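PDB 3OOQ: amidohydrolase from Thermotoga maritima, which probably hydrolyses amide bonds of small molecules, with allantoinase activity possible but uncertain. Local coordinates for residues L27-G31 with K32-V36; P158-V161 with Y162-K166; E205-L208 with K209-V212; P368-M371 with K372-V375. One frame throughout, in Å; residues are numbered along the deposited sequence.

How the interactions relate
The protein belongs to the amidohydrolases, whose core fold is a TIM barrel. Interaction 1 is a hairpin of a four-stranded sheet. Interactions 2 and 3 lie at helices, and interaction 4 in the loop between strands 361-364 and 375-380. None of the four includes a metal or a ligand. Interactions 1 and 4 have centres about 25 Å apart. Interactions 2 and 3 have centres about 26 Å apart and nearest atoms about 10 Å apart. They share a neighbour: Tyr162 bonds to the backbone of Asp85, and Lys209 has a long, weak ion pair with its side chain. Interactions 1 and 2 lie on opposite sides of the chain's centre, as do 3 and 4. Interactions 2, 3 and 4 each touch other subunits.

Interaction 1: L27-G31 with K32-V36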
loop_
_atom_site.group_PDB
_atom_site.type_symbol
_atom_site.label_atom_id
_atom_site.label_comp_id
_atom_site.label_asym_id
_atom_site.label_seq_id
_atom_site.Cartn_x
_atom_site.Cartn_y
_atom_site.Cartn_z
ATOM N N LEU F 27 54.657 33.917 15.664
ATOM C CA LEU F 27 55.111 34.255 14.314
ATOM C C LEU F 27 54.700 33.152 13.361
ATOM O O LEU F 27 54.938 31.959 13.625
ATOM C CB LEU F 27 56.637 34.429 14.267
ATOM C CG LEU F 27 57.317 34.649 12.905
ATOM C CD1 LEU F 27 56.925 35.978 12.284
ATOM C CD2 LEU F 27 58.847 34.567 13.025
ATOM N N VAL F 28 54.102 33.569 12.251
ATOM C CA VAL F 28 53.565 32.674 11.253
ATOM C C VAL F 28 54.290 32.953 9.954
ATOM O O VAL F 28 54.484 34.126 9.587
ATOM C CB VAL F 28 52.038 32.939 11.053
ATOM C CG1 VAL F 28 51.492 32.245 9.800
ATOM C CG2 VAL F 28 51.256 32.522 12.279
ATOM N N SER F 29 54.717 31.890 9.280
ATOM C CA SER F 29 55.254 32.001 7.922
ATOM C C SER F 29 54.997 30.718 7.157
ATOM O O SER F 29 54.946 29.639 7.759
ATOM C CB SER F 29 56.759 32.325 7.926
ATOM O OG SER F 29 57.544 31.175 8.143
ATOM N N ASN F 30 54.842 30.845 5.840
ATOM C CA ASN F 30 54.508 29.725 4.946
ATOM C C ASN F 30 53.346 28.869 5.455
ATOM O O ASN F 30 53.364 27.646 5.325
ATOM C CB ASN F 30 55.736 28.839 4.638
ATOM C CG ASN F 30 56.776 29.529 3.750
ATOM O OD1 ASN F 30 56.458 30.407 2.950
ATOM N ND2 ASN F 30 58.026 29.112 3.884
ATOM N N GLY F 31 52.344 29.528 6.035
ATOM C CA GLY F 31 51.130 28.868 6.501
ATOM C C GLY F 31 51.276 28.036 7.764
ATOM O O GLY F 31 50.392 27.236 8.080
ATOM N N LYS F 32 52.386 28.232 8.487
ATOM C CA LYS F 32 52.704 27.451 9.679
ATOM C C LYS F 32 53.150 28.314 10.836
ATOM O O LYS F 32 53.613 29.426 10.639
ATOM C CB LYS F 32 53.763 26.393 9.355
ATOM C CG LYS F 32 53.173 25.242 8.559
ATOM C CD LYS F 32 54.203 24.327 7.941
ATOM C CE LYS F 32 53.548 23.591 6.755
ATOM N NZ LYS F 32 53.832 22.126 6.759
ATOM N N VAL F 33 52.983 27.812 12.050
ATOM C CA VAL F 33 53.518 28.491 13.212
ATOM C C VAL F 33 55.033 28.303 13.148
ATOM O O VAL F 33 55.520 27.176 13.159
ATOM C CB VAL F 33 52.952 27.910 14.541
ATOM C CG1 VAL F 33 53.586 28.588 15.746
ATOM C CG2 VAL F 33 51.440 28.057 14.589
ATOM N N GLU F 34 55.763 29.406 13.019
ATOM C CA GLU F 34 57.228 29.366 12.999
ATOM C C GLU F 34 57.820 29.464 14.413
ATOM O O GLU F 34 58.701 28.674 14.771
ATOM C CB GLU F 34 57.808 30.468 12.087
ATOM C CG GLU F 34 59.297 30.227 11.729
ATOM C CD GLU F 34 60.015 31.443 11.122
ATOM O OE1 GLU F 34 59.460 32.105 10.211
ATOM O OE2 GLU F 34 61.164 31.719 11.536
ATOM N N LYS F 35 57.350 30.431 15.205
ATOM C CA LYS F 35 57.889 30.679 16.543
ATOM C C LYS F 35 56.774 31.017 17.513
ATOM O O LYS F 35 55.814 31.681 17.144
ATOM C CB LYS F 35 58.901 31.840 16.538
ATOM C CG LYS F 35 60.282 31.515 16.002
ATOM C CD LYS F 35 61.211 32.745 16.093
ATOM C CE LYS F 35 62.333 32.692 15.056
ATOM N NZ LYS F 35 63.355 33.742 15.311
ATOM N N VAL F 36 56.934 30.581 18.758
ATOM C CA VAL F 36 55.984 30.848 19.838
ATOM C C VAL F 36 56.746 31.276 21.085
ATOM O O VAL F 36 57.663 30.577 21.537
ATOM C CB VAL F 36 55.160 29.590 20.189
ATOM C CG1 VAL F 36 54.250 29.843 21.399
ATOM C CG2 VAL F 36 54.340 29.127 18.990
#
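Leu27 and Lys35 begin the backbone pairing. Leu27 N donates to Lys35 O at 2.9 Å, in a nearly straight bond (172° at the hydrogen). Leu27 O takes two donors from the facing strand. Glu34 N is 2.8 Å from Leu27 O, and Lys35 N is 3.3 Å from the same oxygen. Towards the turn, Ser29 and Lys32 exchange two backbone bonds. Ser29 N reaches Lys32 O at 3.0 Å, nearly head-on to the carbonyl. Lys32 N returns to Ser29 O from well above the carbonyl plane. Val28 adds a CA-H...O contact to Lys32 O.

Together these bonds make a tight beta hairpin. A type I' turn from Ser29 to Lys32 closes it, with positive phi at Asn30 and Gly31. A classic beta bulge places both Glu34 and Lys35 opposite Leu27. The hairpin joins strand 24-29 to strand 32-37, one of the two edge strands of its sheet within this chain.

The polar side-chain contact is between Ser29 and Glu34. Ser29 OG donates to Glu34 OE1 at 3.0 Å, on the anti side and 25° out of the carboxylate plane. The same OE1 has a salt bridge with Lys6.

Leu27 CG is anti to the backbone N (chi1 174°), which sends its methyls along Glu34. Leu27 CD2 lies 3.8 Å from the carboxylate oxygen Glu34 OE1. Between carbons, Leu27 CB meets Lys35 CB at 4.1 Å. Leu27 also packs on Leu8 of strand 7-10.

Interaction 2: P158-V161 with Y162-K166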
loop_
_atom_site.group_PDB
_atom_site.type_symbol
_atom_site.label_atom_id
_atom_site.label_comp_id
_atom_site.label_asym_id
_atom_site.label_seq_id
_atom_site.Cartn_x
_atom_site.Cartn_y
_atom_site.Cartn_z
ATOM N N PRO F 158 20.626 1.698 13.495
ATOM C CA PRO F 158 20.610 0.786 12.335
ATOM C C PRO F 158 19.459 -0.245 12.318
ATOM O O PRO F 158 18.907 -0.513 11.256
ATOM C CB PRO F 158 21.973 0.073 12.410
ATOM C CG PRO F 158 22.419 0.229 13.867
ATOM C CD PRO F 158 21.888 1.587 14.269
ATOM N N LYS F 159 19.101 -0.808 13.469
ATOM C CA LYS F 159 17.990 -1.751 13.505
ATOM C C LYS F 159 16.595 -1.104 13.329
ATOM O O LYS F 159 15.682 -1.775 12.861
ATOM C CB LYS F 159 18.035 -2.626 14.770
ATOM C CG LYS F 159 17.720 -1.907 16.085
ATOM C CD LYS F 159 17.533 -2.929 17.252
ATOM C CE LYS F 159 17.182 -2.225 18.576
ATOM N NZ LYS F 159 16.574 -3.193 19.541
ATOM N N ARG F 160 16.433 0.168 13.717
ATOM C CA ARG F 160 15.191 0.913 13.452
ATOM C C ARG F 160 15.067 1.189 11.948
ATOM O O ARG F 160 14.032 0.890 11.351
ATOM C CB ARG F 160 15.115 2.235 14.232
ATOM C CG ARG F 160 13.888 3.103 13.867
ATOM C CD ARG F 160 13.935 4.522 14.462
ATOM N NE ARG F 160 15.146 5.264 14.068
ATOM C CZ ARG F 160 15.308 5.948 12.921
ATOM N NH1 ARG F 160 14.331 6.011 12.005
ATOM N NH2 ARG F 160 16.465 6.575 12.689
ATOM N N VAL F 161 16.125 1.748 11.347
ATOM C CA VAL F 161 16.130 2.034 9.893
ATOM C C VAL F 161 15.849 0.791 9.026
ATOM O O VAL F 161 14.969 0.812 8.131
ATOM C CB VAL F 161 17.433 2.733 9.423
ATOM C CG1 VAL F 161 17.525 2.736 7.902
ATOM C CG2 VAL F 161 17.489 4.172 9.937
ATOM N N TYR F 162 16.563 -0.301 9.283
ATOM C CA TYR F 162 16.336 -1.476 8.443
ATOM C C TYR F 162 15.106 -2.291 8.857
ATOM O O TYR F 162 14.409 -2.851 8.001
ATOM C CB TYR F 162 17.647 -2.256 8.148
ATOM C CG TYR F 162 18.500 -1.360 7.284
ATOM C CD1 TYR F 162 18.303 -1.303 5.889
ATOM C CD2 TYR F 162 19.401 -0.445 7.865
ATOM C CE1 TYR F 162 19.019 -0.401 5.092
ATOM C CE2 TYR F 162 20.123 0.441 7.072
ATOM C CZ TYR F 162 19.933 0.460 5.686
ATOM O OH TYR F 162 20.640 1.368 4.902
ATOM N N GLY F 163 14.808 -2.297 10.160
ATOM C CA GLY F 163 13.576 -2.925 10.657
ATOM C C GLY F 163 12.345 -2.274 10.027
ATOM O O GLY F 163 11.437 -2.968 9.592
ATOM N N GLU F 164 12.327 -0.947 9.936
ATOM C CA GLU F 164 11.228 -0.244 9.224
ATOM C C GLU F 164 11.170 -0.621 7.723
ATOM O O GLU F 164 10.091 -0.669 7.143
ATOM C CB GLU F 164 11.300 1.284 9.410
ATOM C CG GLU F 164 10.748 1.806 10.777
ATOM C CD GLU F 164 11.157 3.273 11.118
ATOM O OE1 GLU F 164 11.812 3.944 10.272
ATOM O OE2 GLU F 164 10.822 3.755 12.235
ATOM N N ARG F 165 12.322 -0.896 7.113
ATOM C CA ARG F 165 12.377 -1.416 5.735
ATOM C C ARG F 165 12.059 -2.934 5.646
ATOM O O ARG F 165 12.073 -3.517 4.550
ATOM C CB ARG F 165 13.740 -1.118 5.077
ATOM C CG ARG F 165 14.005 0.371 4.719
ATOM C CD ARG F 165 15.459 0.653 4.318
ATOM N NE ARG F 165 15.908 -0.213 3.230
ATOM C CZ ARG F 165 15.820 0.065 1.925
ATOM N NH1 ARG F 165 16.238 -0.825 1.029
ATOM N NH2 ARG F 165 15.317 1.213 1.499
ATOM N N LYS F 166 11.782 -3.566 6.792
ATOM C CA LYS F 166 11.516 -5.008 6.850
ATOM C C LYS F 166 12.700 -5.805 6.336
ATOM O O LYS F 166 12.517 -6.837 5.681
ATOM C CB LYS F 166 10.290 -5.367 5.996
ATOM C CG LYS F 166 9.030 -5.597 6.747
ATOM C CD LYS F 166 8.414 -4.326 7.187
ATOM C CE LYS F 166 7.914 -4.512 8.608
ATOM N NZ LYS F 166 6.542 -3.978 8.787
#
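Val161 and Tyr162 pack together in the last turns of helix 156-164, which ends in a Schellman motif at Lys166. Val161 CG1 sits over one face of the Tyr162 ring, offset toward the rim, in a CH-pi contact. The methyl is 3.9 Å from the ring centroid. Val161 CG1 is anti to the backbone N (chi1 168°), which turns it to the same side as the ring. Pro158 O lies at the ring edge, 3.4 Å from Tyr162 CD2.

One turn apart, Arg160 and Glu164 meet across the helix surface. Glu164 OE2 rests 3.5 Å from Arg160 CG. The salt bridge is long, with Arg160 NH1 3.7 Å from Glu164 OE1. The two flat groups are turned 66° apart.

Backbone bonds set this spacing. Tyr162 N, Gly163 N and Glu164 N donate to Pro158 O, Lys159 O and Arg160 O. Arg165 N reaches Val161 O only weakly.

Further out, Tyr162 OH bonds to Asn123 OD1 and Asp85 N. Lys159 NZ makes a salt bridge with Asp79 of a neighbouring subunit, whose Tyr76 packs on Arg160 and Glu164. The helix end is closed where Lys166 N meets Gly163 O at 2.9 Å.

Interaction 3: E205-L208 with K209-V212; sequences ETDL and KMEV
The carboxylate of Asp207 carries Met210 CG over one of its faces, with Asp207 CG and Met210 CG 3.7 Å apart. Met210 N approaches from above that same face and gives Asp207 OD1 a weak bond of 3.4 Å. Lys209 N lies closer to the carboxylate plane. It bonds to the same Asp207 OD1 at 2.8 Å, but the bond is bent (130° at the hydrogen) and also weak. Lys209 CB touches this oxygen too. The second flat group, the carboxylate of Glu211, is linked to Thr206 by a water. The water donates to Glu211 OE1 at 2.8 Å and lies 2.7 Å from Thr206 OG1. Thr206 CG2 is a looser neighbour of Glu211 OE1 at 4.0 Å.

Asp207 is the N-cap of helix 208-217. Its CG is anti to its own backbone N (chi1 -180°), and this brings OD1 round to the first turn. Its carbonyl starts the helix: Glu211 N donates to Asp207 O at 2.8 Å, meeting the oxygen almost end-on.

Helix 172-198 backs this cap. Tyr189 OH bonds to Glu211 OE1 and Asp207 N, and Lys193 NZ forms a salt bridge with Glu211 OE1. Thr206 O accepts from Asn188 of a neighbouring subunit.

The carboxylate of Asp207 sits at the N-terminal, positive end of the helix dipole, which would be expected to stabilise its ionised form. Lys193 probably does the same for Glu211.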
loop_
_atom_site.group_PDB
_atom_site.type_symbol
_atom_site.label_atom_id
_atom_site.label_comp_id
_atom_site.label_asym_id
_atom_site.label_seq_id
_atom_site.Cartn_x
_atom_site.Cartn_y
_atom_site.Cartn_z
ATOM N N GLU F 205 38.799 -8.610 -10.259
ATOM C CA GLU F 205 37.591 -8.595 -9.418
ATOM C C GLU F 205 37.637 -7.470 -8.368
ATOM O O GLU F 205 37.157 -7.621 -7.249
ATOM C CB GLU F 205 37.376 -9.971 -8.752
ATOM C CG GLU F 205 36.977 -11.114 -9.697
ATOM C CD GLU F 205 36.857 -12.470 -8.972
ATOM O OE1 GLU F 205 37.809 -13.274 -9.049
ATOM O OE2 GLU F 205 35.823 -12.739 -8.310
ATOM N N THR F 206 38.205 -6.334 -8.752
ATOM C CA THR F 206 38.307 -5.176 -7.884
ATOM C C THR F 206 36.898 -4.693 -7.508
ATOM O O THR F 206 36.018 -4.588 -8.365
ATOM C CB THR F 206 39.119 -4.066 -8.573
ATOM O OG1 THR F 206 40.408 -4.588 -8.914
ATOM C CG2 THR F 206 39.297 -2.862 -7.657
ATOM N N ASP F 207 36.694 -4.449 -6.222
ATOM C CA ASP F 207 35.392 -4.100 -5.699
ATOM C C ASP F 207 35.574 -2.959 -4.725
ATOM O O ASP F 207 36.243 -3.086 -3.702
ATOM C CB ASP F 207 34.736 -5.303 -5.013
ATOM C CG ASP F 207 33.346 -4.985 -4.441
ATOM O OD1 ASP F 207 33.107 -3.869 -3.962
ATOM O OD2 ASP F 207 32.481 -5.871 -4.446
ATOM N N LEU F 208 34.930 -1.848 -5.055
ATOM C CA LEU F 208 35.036 -0.608 -4.316
ATOM C C LEU F 208 34.718 -0.799 -2.830
ATOM O O LEU F 208 35.405 -0.255 -1.973
ATOM C CB LEU F 208 34.070 0.401 -4.947
ATOM C CG LEU F 208 34.542 1.825 -5.141
ATOM C CD1 LEU F 208 35.821 1.847 -5.976
ATOM C CD2 LEU F 208 33.410 2.606 -5.815
ATOM N N LYS F 209 33.672 -1.576 -2.540
ATOM C CA LYS F 209 33.265 -1.855 -1.154
ATOM C C LYS F 209 34.307 -2.698 -0.409
ATOM O O LYS F 209 34.570 -2.468 0.772
ATOM C CB LYS F 209 31.906 -2.579 -1.123
ATOM C CG LYS F 209 30.694 -1.790 -1.607
ATOM C CD LYS F 209 29.440 -2.677 -1.438
ATOM C CE LYS F 209 28.128 -1.985 -1.777
ATOM N NZ LYS F 209 26.976 -2.754 -1.124
HETATM N N MSE F 210 34.881 -3.673 -1.103
HETATM C CA MSE F 210 35.916 -4.525 -0.533
HETATM C C MSE F 210 37.229 -3.772 -0.323
HETATM O O MSE F 210 37.941 -4.034 0.652
HETATM C CB MSE F 210 36.187 -5.742 -1.430
HETATM C CG MSE F 210 35.037 -6.700 -1.629
HETATM SE SE MSE F 210 34.473 -7.604 0.024
HETATM C CE MSE F 210 33.022 -6.439 0.472
ATOM N N GLU F 211 37.551 -2.854 -1.237
ATOM C CA GLU F 211 38.793 -2.078 -1.148
ATOM C C GLU F 211 38.899 -1.263 0.151
ATOM O O GLU F 211 39.939 -1.269 0.780
ATOM C CB GLU F 211 38.996 -1.191 -2.390
ATOM C CG GLU F 211 39.376 -1.974 -3.650
ATOM C CD GLU F 211 40.827 -2.467 -3.631
ATOM O OE1 GLU F 211 41.130 -3.522 -4.215
ATOM O OE2 GLU F 211 41.670 -1.795 -3.017
ATOM N N VAL F 212 37.825 -0.600 0.571
ATOM C CA VAL F 212 37.826 0.160 1.831
ATOM C C VAL F 212 37.943 -0.752 3.034
ATOM O O VAL F 212 38.580 -0.393 4.031
ATOM C CB VAL F 212 36.512 0.966 2.086
ATOM C CG1 VAL F 212 36.841 2.226 2.896
ATOM C CG2 VAL F 212 35.823 1.315 0.817
HETATM O O HOH W 1 42.018 -4.273 -6.780
#

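Interaction 4: P368-M371 with K372-V375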
loop_
_atom_site.group_PDB
_atom_site.type_symbol
_atom_site.label_atom_id
_atom_site.label_comp_id
_atom_site.label_asym_id
_atom_site.label_seq_id
_atom_site.Cartn_x
_atom_site.Cartn_y
_atom_site.Cartn_z
ATOM N N PRO F 368 37.283 31.830 25.538
ATOM C CA PRO F 368 36.192 31.187 24.766
ATOM C C PRO F 368 35.079 30.577 25.612
ATOM O O PRO F 368 33.970 30.390 25.119
ATOM C CB PRO F 368 36.915 30.078 23.990
ATOM C CG PRO F 368 38.322 30.601 23.844
ATOM C CD PRO F 368 38.597 31.280 25.165
ATOM N N PHE F 369 35.368 30.263 26.868
ATOM C CA PHE F 369 34.350 29.693 27.756
ATOM C C PHE F 369 33.641 30.796 28.522
ATOM O O PHE F 369 32.840 30.525 29.413
ATOM C CB PHE F 369 34.955 28.683 28.751
ATOM C CG PHE F 369 35.567 27.454 28.109
ATOM C CD1 PHE F 369 35.343 27.148 26.767
ATOM C CD2 PHE F 369 36.357 26.574 28.875
ATOM C CE1 PHE F 369 35.920 26.005 26.184
ATOM C CE2 PHE F 369 36.940 25.442 28.295
ATOM C CZ PHE F 369 36.700 25.148 26.947
ATOM N N ASP F 370 33.975 32.043 28.207
ATOM C CA ASP F 370 33.270 33.175 28.786
ATOM C C ASP F 370 32.248 33.554 27.746
ATOM O O ASP F 370 32.601 33.869 26.600
ATOM C CB ASP F 370 34.215 34.351 29.090
ATOM C CG ASP F 370 33.514 35.519 29.810
ATOM O OD1 ASP F 370 32.303 35.762 29.619
ATOM O OD2 ASP F 370 34.198 36.218 30.586
HETATM N N MSE F 371 30.981 33.510 28.139
HETATM C CA MSE F 371 29.899 33.716 27.169
HETATM C C MSE F 371 29.852 35.150 26.623
HETATM O O MSE F 371 29.152 35.422 25.650
HETATM C CB MSE F 371 28.555 33.274 27.737
HETATM C CG MSE F 371 28.458 31.753 28.000
HETATM SE SE MSE F 371 28.778 30.648 26.385
HETATM C CE MSE F 371 30.625 30.067 26.732
ATOM N N LYS F 372 30.630 36.057 27.219
ATOM C CA LYS F 372 30.717 37.400 26.676
ATOM C C LYS F 372 31.692 37.476 25.507
ATOM O O LYS F 372 31.651 38.420 24.720
ATOM C CB LYS F 372 31.098 38.406 27.761
ATOM C CG LYS F 372 29.998 38.602 28.772
ATOM C CD LYS F 372 30.365 39.658 29.780
ATOM C CE LYS F 372 29.172 39.945 30.667
ATOM N NZ LYS F 372 29.610 40.387 32.004
ATOM N N SER F 373 32.570 36.477 25.394
ATOM C CA SER F 373 33.658 36.547 24.412
ATOM C C SER F 373 33.185 36.276 22.990
ATOM O O SER F 373 32.244 35.506 22.786
ATOM C CB SER F 373 34.788 35.581 24.773
ATOM O OG SER F 373 35.136 35.693 26.138
ATOM N N VAL F 374 33.849 36.912 22.020
ATOM C CA VAL F 374 33.513 36.743 20.607
ATOM C C VAL F 374 34.760 36.499 19.771
ATOM O O VAL F 374 35.851 36.944 20.125
ATOM C CB VAL F 374 32.732 37.968 20.015
ATOM C CG1 VAL F 374 31.465 38.279 20.845
ATOM C CG2 VAL F 374 33.622 39.183 19.900
ATOM N N VAL F 375 34.578 35.807 18.658
ATOM C CA VAL F 375 35.643 35.603 17.698
ATOM C C VAL F 375 35.840 36.861 16.858
ATOM O O VAL F 375 34.924 37.309 16.186
ATOM C CB VAL F 375 35.342 34.405 16.780
ATOM C CG1 VAL F 375 36.333 34.346 15.609
ATOM C CG2 VAL F 375 35.367 33.119 17.579
#
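Asp370 and Lys372 bring their side chains together at an oblique angle. The lysine chain passes the carboxylate instead of pointing at it. Asp370 OD1 is 3.4 Å from Lys372 CB, whereas Lys372 NZ remains 5.9 Å from Asp370 OD1 and forms no salt bridge with it. The carboxylate instead grips the backbone. Lys372 N donates to Asp370 OD1 at 2.9 Å in a fairly straight bond (167° at the hydrogen). OD1 is met on its anti side, 33° out of the carboxylate plane. With CG anti to the Asp370 N (chi1 -175°), the acid folds forward over the turn.

This bond makes an Asx turn. It overlaps a type I beta turn from Asp370 to Ser373, in the loop between strands 361-364 and 375-380. Ser373 N closes that turn to Asp370 O at 2.9 Å, from above the carbonyl plane.

Ser373 holds its hydroxyl beside the acid's stem, with Ser373 OG 3.4 Å from Asp370 CB. That hydroxyl bonds to His367 O. Met371 lies against Val317 and Ala320 of helix 315-321. Arg324 NH2 of a neighbouring subunit bonds to both Pro368 O and Asp370 O.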